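Aldehyde dehydrogenase (Anabaena variabilis, PDB 4H7N) probably oxidises aldehydes to carboxylic acids with NAD+ as cofactor, as other members of the aldehyde dehydrogenase family do. Local coordinates at residues Trp59-Ile63 with Leu172-Leu176; Ala73-Asp77 with Ala165-Pro171. One frame throughout, in Å; residues are numbered along the deposited sequence.

Contact 1 (Trp59-Ile63 with Leu172-Leu176); sequences WKQAI and LLMAL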
loop_
_atom_site.group_PDB
_atom_site.type_symbol
_atom_site.label_atom_id
_atom_site.label_comp_id
_atom_site.label_asym_id
_atom_site.label_seq_id
_atom_site.Cartn_x
_atom_site.Cartn_y
_atom_site.Cartn_z
ATOM N N TRP A 59 -29.325 -8.226 2.821
ATOM C CA TRP A 59 -29.265 -6.827 3.273
ATOM C C TRP A 59 -29.793 -5.907 2.171
ATOM O O TRP A 59 -30.660 -5.047 2.428
ATOM C CB TRP A 59 -27.839 -6.442 3.728
ATOM C CG TRP A 59 -27.746 -5.099 4.355
ATOM C CD1 TRP A 59 -28.618 -4.560 5.253
ATOM C CD2 TRP A 59 -26.742 -4.129 4.154
ATOM N NE1 TRP A 59 -28.208 -3.345 5.630
ATOM C CE2 TRP A 59 -27.079 -3.023 4.954
ATOM C CE3 TRP A 59 -25.580 -4.078 3.378
ATOM C CZ2 TRP A 59 -26.319 -1.882 5.000
ATOM C CZ3 TRP A 59 -24.828 -2.948 3.416
ATOM C CH2 TRP A 59 -25.204 -1.847 4.217
ATOM N N LYS A 60 -29.370 -6.143 0.933
ATOM C CA LYS A 60 -29.873 -5.378 -0.188
ATOM C C LYS A 60 -31.414 -5.488 -0.317
ATOM O O LYS A 60 -32.119 -4.490 -0.521
ATOM C CB LYS A 60 -29.230 -5.818 -1.507
ATOM C CG LYS A 60 -29.543 -4.869 -2.641
ATOM C CD LYS A 60 -28.947 -5.289 -3.984
ATOM C CE LYS A 60 -30.002 -5.944 -4.828
ATOM N NZ LYS A 60 -29.464 -6.783 -5.913
ATOM N N GLN A 61 -31.929 -6.693 -0.191
ATOM C CA GLN A 61 -33.375 -6.867 -0.214
ATOM C C GLN A 61 -34.090 -6.060 0.863
ATOM O O GLN A 61 -35.111 -5.439 0.578
ATOM C CB GLN A 61 -33.783 -8.353 -0.140
ATOM C CG GLN A 61 -33.507 -9.096 -1.446
ATOM C CD GLN A 61 -34.055 -8.350 -2.670
ATOM O OE1 GLN A 61 -35.225 -7.907 -2.688
ATOM N NE2 GLN A 61 -33.220 -8.192 -3.687
ATOM N N ALA A 62 -33.584 -6.091 2.089
ATOM C CA ALA A 62 -34.178 -5.335 3.179
ATOM C C ALA A 62 -34.131 -3.828 2.926
ATOM O O ALA A 62 -35.078 -3.132 3.233
ATOM C CB ALA A 62 -33.512 -5.661 4.519
ATOM N N ILE A 63 -33.023 -3.332 2.398
ATOM C CA ILE A 63 -32.903 -1.925 2.066
ATOM C C ILE A 63 -33.899 -1.572 0.994
ATOM O O ILE A 63 -34.598 -0.554 1.088
ATOM C CB ILE A 63 -31.485 -1.585 1.553
ATOM C CG1 ILE A 63 -30.476 -1.772 2.649
ATOM C CG2 ILE A 63 -31.421 -0.169 1.005
ATOM C CD1 ILE A 63 -29.057 -1.964 2.121
ATOM N N LEU A 172 -30.310 2.366 6.944
ATOM C CA LEU A 172 -29.399 1.273 6.684
ATOM C C LEU A 172 -29.346 0.315 7.876
ATOM O O LEU A 172 -29.360 -0.916 7.702
ATOM C CB LEU A 172 -27.991 1.759 6.391
ATOM C CG LEU A 172 -27.775 2.494 5.076
ATOM C CD1 LEU A 172 -26.293 2.774 4.865
ATOM C CD2 LEU A 172 -28.332 1.703 3.865
ATOM N N LEU A 173 -29.253 0.901 9.070
ATOM C CA LEU A 173 -29.145 0.163 10.309
ATOM C C LEU A 173 -30.412 -0.653 10.569
ATOM O O LEU A 173 -30.377 -1.834 10.971
ATOM C CB LEU A 173 -28.794 1.137 11.450
ATOM C CG LEU A 173 -28.746 0.605 12.870
ATOM C CD1 LEU A 173 -27.728 -0.517 12.965
ATOM C CD2 LEU A 173 -28.473 1.716 13.884
HETATM N N MSE A 174 -31.549 -0.056 10.295
HETATM C CA MSE A 174 -32.792 -0.767 10.442
HETATM C C MSE A 174 -32.821 -1.967 9.513
HETATM O O MSE A 174 -33.336 -3.029 9.874
HETATM C CB MSE A 174 -33.946 0.199 10.185
HETATM C CG MSE A 174 -35.271 -0.491 9.924
HETATM SE SE MSE A 174 -36.793 0.789 9.878
HETATM C CE MSE A 174 -36.377 1.894 8.288
ATOM N N ALA A 175 -32.285 -1.842 8.295
ATOM C CA ALA A 175 -32.289 -2.999 7.369
ATOM C C ALA A 175 -31.305 -4.039 7.848
ATOM O O ALA A 175 -31.538 -5.262 7.751
ATOM C CB ALA A 175 -31.933 -2.555 5.961
ATOM N N LEU A 176 -30.175 -3.536 8.327
ATOM C CA LEU A 176 -29.053 -4.360 8.778
ATOM C C LEU A 176 -29.480 -5.312 9.902
ATOM O O LEU A 176 -29.088 -6.493 9.920
ATOM C CB LEU A 176 -27.909 -3.464 9.236
ATOM C CG LEU A 176 -26.700 -4.115 9.888
ATOM C CD1 LEU A 176 -26.058 -5.086 8.908
ATOM C CD2 LEU A 176 -25.711 -3.083 10.336
#
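The indole ring of Trp59 stands between Leu176 and Ile63, with its pyrrole edge turned to the backbone of 172-176. Leu176 CD1 lies over one face. On the opposite face sits CD1 of Ile63, one turn further along the same helix, 3.6 Å above the plane and over the ring centre. Leu172 O and Ala175 C lie at the edge, near the ring plane. Trp59 NE1 donates a weak but nearly straight hydrogen bond to Leu172 O (3.4 Å, 165°). That oxygen already accepts the helical bond from Leu176 N, so the indole is its second donor. With chi1 at -173°, CG points away from the backbone N of Trp59, and this swings the five-membered ring across to the CB of Leu176, 3.6 Å from Trp59 NE1.

Beside the ring the helices meet on small residues. Ala62 CB and Ala175 CB are 3.8 Å apart. Ala175 CB also touches Ile63 CG1 at 3.7 Å. Ile63 CD1 meets Leu172 CD2 at 4.1 Å. Replacing Trp59 with an alanine is likely to open a gap between Ile63 and Leu176 and to leave Leu172 O without its second donor.

The segment axes approach to 8.7 Å, with 127° between their directions. Leu172 and Leu176 also touch strand 186-188. Strand 156-161, helix 169-176 and strand 186-188 form a beta-alpha-beta crossover in the Rossmann-like part of the aldehyde dehydrogenase fold, and helix 48-64 packs on its crossover helix.

Contact 2 (Ala73-Asp77 with Ala165-Pro171); sequences ALVND and APRFVAP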
loop_
_atom_site.group_PDB
_atom_site.type_symbol
_atom_site.label_atom_id
_atom_site.label_comp_id
_atom_site.label_asym_id
_atom_site.label_seq_id
_atom_site.Cartn_x
_atom_site.Cartn_y
_atom_site.Cartn_z
ATOM N N ALA A 73 -34.198 10.036 4.154
ATOM C CA ALA A 73 -33.096 10.423 5.019
ATOM C C ALA A 73 -31.962 11.071 4.217
ATOM O O ALA A 73 -31.351 12.016 4.681
ATOM C CB ALA A 73 -32.585 9.245 5.818
ATOM N N LEU A 74 -31.720 10.581 3.009
ATOM C CA LEU A 74 -30.620 11.109 2.195
ATOM C C LEU A 74 -31.009 12.477 1.572
ATOM O O LEU A 74 -30.186 13.376 1.468
ATOM C CB LEU A 74 -30.170 10.039 1.207
ATOM C CG LEU A 74 -28.872 10.274 0.468
ATOM C CD1 LEU A 74 -27.691 10.473 1.410
ATOM C CD2 LEU A 74 -28.625 9.064 -0.442
ATOM N N VAL A 75 -32.259 12.664 1.202
ATOM C CA VAL A 75 -32.756 14.017 0.842
ATOM C C VAL A 75 -32.519 15.000 2.030
ATOM O O VAL A 75 -32.049 16.114 1.850
ATOM C CB VAL A 75 -34.248 14.010 0.512
ATOM C CG1 VAL A 75 -34.854 15.409 0.513
ATOM C CG2 VAL A 75 -34.503 13.339 -0.814
ATOM N N ASN A 76 -32.883 14.571 3.227
ATOM C CA ASN A 76 -32.690 15.382 4.419
ATOM C C ASN A 76 -31.197 15.725 4.599
ATOM O O ASN A 76 -30.869 16.879 4.938
ATOM C CB ASN A 76 -33.231 14.621 5.635
ATOM C CG ASN A 76 -33.553 15.500 6.844
ATOM O OD1 ASN A 76 -34.325 15.068 7.736
ATOM N ND2 ASN A 76 -32.955 16.698 6.933
ATOM N N ASP A 77 -30.310 14.750 4.391
ATOM C CA ASP A 77 -28.861 14.989 4.554
ATOM C C ASP A 77 -28.305 15.959 3.517
ATOM O O ASP A 77 -27.410 16.728 3.807
ATOM C CB ASP A 77 -28.030 13.690 4.429
ATOM C CG ASP A 77 -27.953 12.845 5.713
ATOM O OD1 ASP A 77 -27.891 13.381 6.860
ATOM O OD2 ASP A 77 -27.854 11.588 5.576
ATOM N N ALA A 165 -23.494 14.947 7.698
ATOM C CA ALA A 165 -24.558 14.255 6.936
ATOM C C ALA A 165 -24.714 12.791 7.376
ATOM O O ALA A 165 -24.274 11.873 6.678
ATOM C CB ALA A 165 -24.221 14.310 5.470
ATOM N N PRO A 166 -25.271 12.559 8.567
ATOM C CA PRO A 166 -25.270 11.245 9.187
ATOM C C PRO A 166 -26.619 10.537 9.135
ATOM O O PRO A 166 -26.724 9.389 9.551
ATOM C CB PRO A 166 -24.915 11.579 10.638
ATOM C CG PRO A 166 -25.691 12.848 10.838
ATOM C CD PRO A 166 -25.643 13.606 9.524
ATOM N N ARG A 167 -27.654 11.202 8.664
ATOM C CA ARG A 167 -29.027 10.667 8.857
ATOM C C ARG A 167 -29.340 9.413 8.036
ATOM O O ARG A 167 -30.162 8.598 8.444
ATOM C CB ARG A 167 -30.074 11.711 8.531
ATOM C CG ARG A 167 -29.892 13.046 9.215
ATOM C CD ARG A 167 -30.936 13.978 8.647
ATOM N NE ARG A 167 -30.787 15.343 9.098
ATOM C CZ ARG A 167 -29.809 16.184 8.735
ATOM N NH1 ARG A 167 -28.806 15.809 7.962
ATOM N NH2 ARG A 167 -29.849 17.436 9.143
ATOM N N PHE A 168 -28.607 9.210 6.934
ATOM C CA PHE A 168 -28.853 8.069 6.040
ATOM C C PHE A 168 -28.562 6.749 6.714
ATOM O O PHE A 168 -29.034 5.734 6.252
ATOM C CB PHE A 168 -28.030 8.172 4.768
ATOM C CG PHE A 168 -26.564 7.909 4.987
ATOM C CD1 PHE A 168 -25.726 8.895 5.461
ATOM C CD2 PHE A 168 -26.036 6.656 4.734
ATOM C CE1 PHE A 168 -24.381 8.646 5.656
ATOM C CE2 PHE A 168 -24.678 6.390 4.931
ATOM C CZ PHE A 168 -23.850 7.394 5.381
ATOM N N VAL A 169 -27.785 6.770 7.792
ATOM C CA VAL A 169 -27.448 5.591 8.550
ATOM C C VAL A 169 -28.689 4.913 9.180
ATOM O O VAL A 169 -28.800 3.668 9.186
ATOM C CB VAL A 169 -26.365 5.912 9.616
ATOM C CG1 VAL A 169 -26.127 4.724 10.512
ATOM C CG2 VAL A 169 -25.032 6.208 8.920
ATOM N N ALA A 170 -29.647 5.689 9.642
ATOM C CA ALA A 170 -30.761 5.104 10.426
ATOM C C ALA A 170 -31.527 4.056 9.585
ATOM O O ALA A 170 -31.732 2.955 10.034
ATOM C CB ALA A 170 -31.695 6.185 10.949
ATOM N N PRO A 171 -31.866 4.358 8.333
ATOM C CA PRO A 171 -32.533 3.291 7.560
ATOM C C PRO A 171 -31.600 2.117 7.174
ATOM O O PRO A 171 -32.047 0.965 7.180
ATOM C CB PRO A 171 -33.142 4.029 6.376
ATOM C CG PRO A 171 -32.407 5.305 6.281
ATOM C CD PRO A 171 -31.991 5.668 7.688
HETATM O O HOH W 1 -33.310 15.080 10.577
HETATM O O HOH W 2 -26.834 17.339 6.338
#
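Asp77 of helix 67-78 binds the turn that leads into helix 169-176, the helix of a beta-alpha-beta crossover. This is a type I turn from Pro166 to Val169. Its backbone amides meet both carboxylate oxygens. Arg167 N donates to Asp77 OD1 at 2.8 Å, on the syn lone pair. Phe168 N reaches the syn side of Asp77 OD2, also at 2.8 Å but less straight (131°). Arg167 NH1 adds a salt bridge to Asp77 OD1 at 2.8 Å. It comes from the anti side, with the oxygen almost in the guanidinium plane. Two bonds thus grip OD1, and the buried carboxylate is held against turning.

Nearby, Ala73 CB packs on Arg167 O and on the ring of Pro171. Leu74 CD1 lies 4.1 Å from Phe168 CB.

The next shell fixes the arginine. Its chain runs extended from CG to NE, alongside Asp77. Asp19 takes a salt bridge from Arg167 NH2 and a hydrogen bond from Asn76 ND2, so it ties both side chains to strand 18-22. Asn76 ND2 lies over one guanidinium face, offset toward the rim. A water joins the same pair, accepting from Arg167 NE at 2.9 Å and donating to Asn76 OD1 at 3.0 Å.

Contacts 1 and 2 lie on the same side of the chain's centre, with their own centres about 14 Å apart. They share helix 169-176. Contact 2 holds the turn before this helix, with Pro171 touching near its start, and contact 1 lies on 172-176. The opposing helices, 48-64 and 67-78, follow each other in the chain. The order is 59-63, 73-77, 165-171, 172-176, so contact 2 is nested inside the loop closed by contact 1. The character changes from a buried salt bridge at the turn to mainly apolar packing on the helix itself. Together the contacts fasten two consecutive N-terminal helices to one crossover helix of the Rossmann-like domain. Both lie away from the predicted active-site residue Glu232.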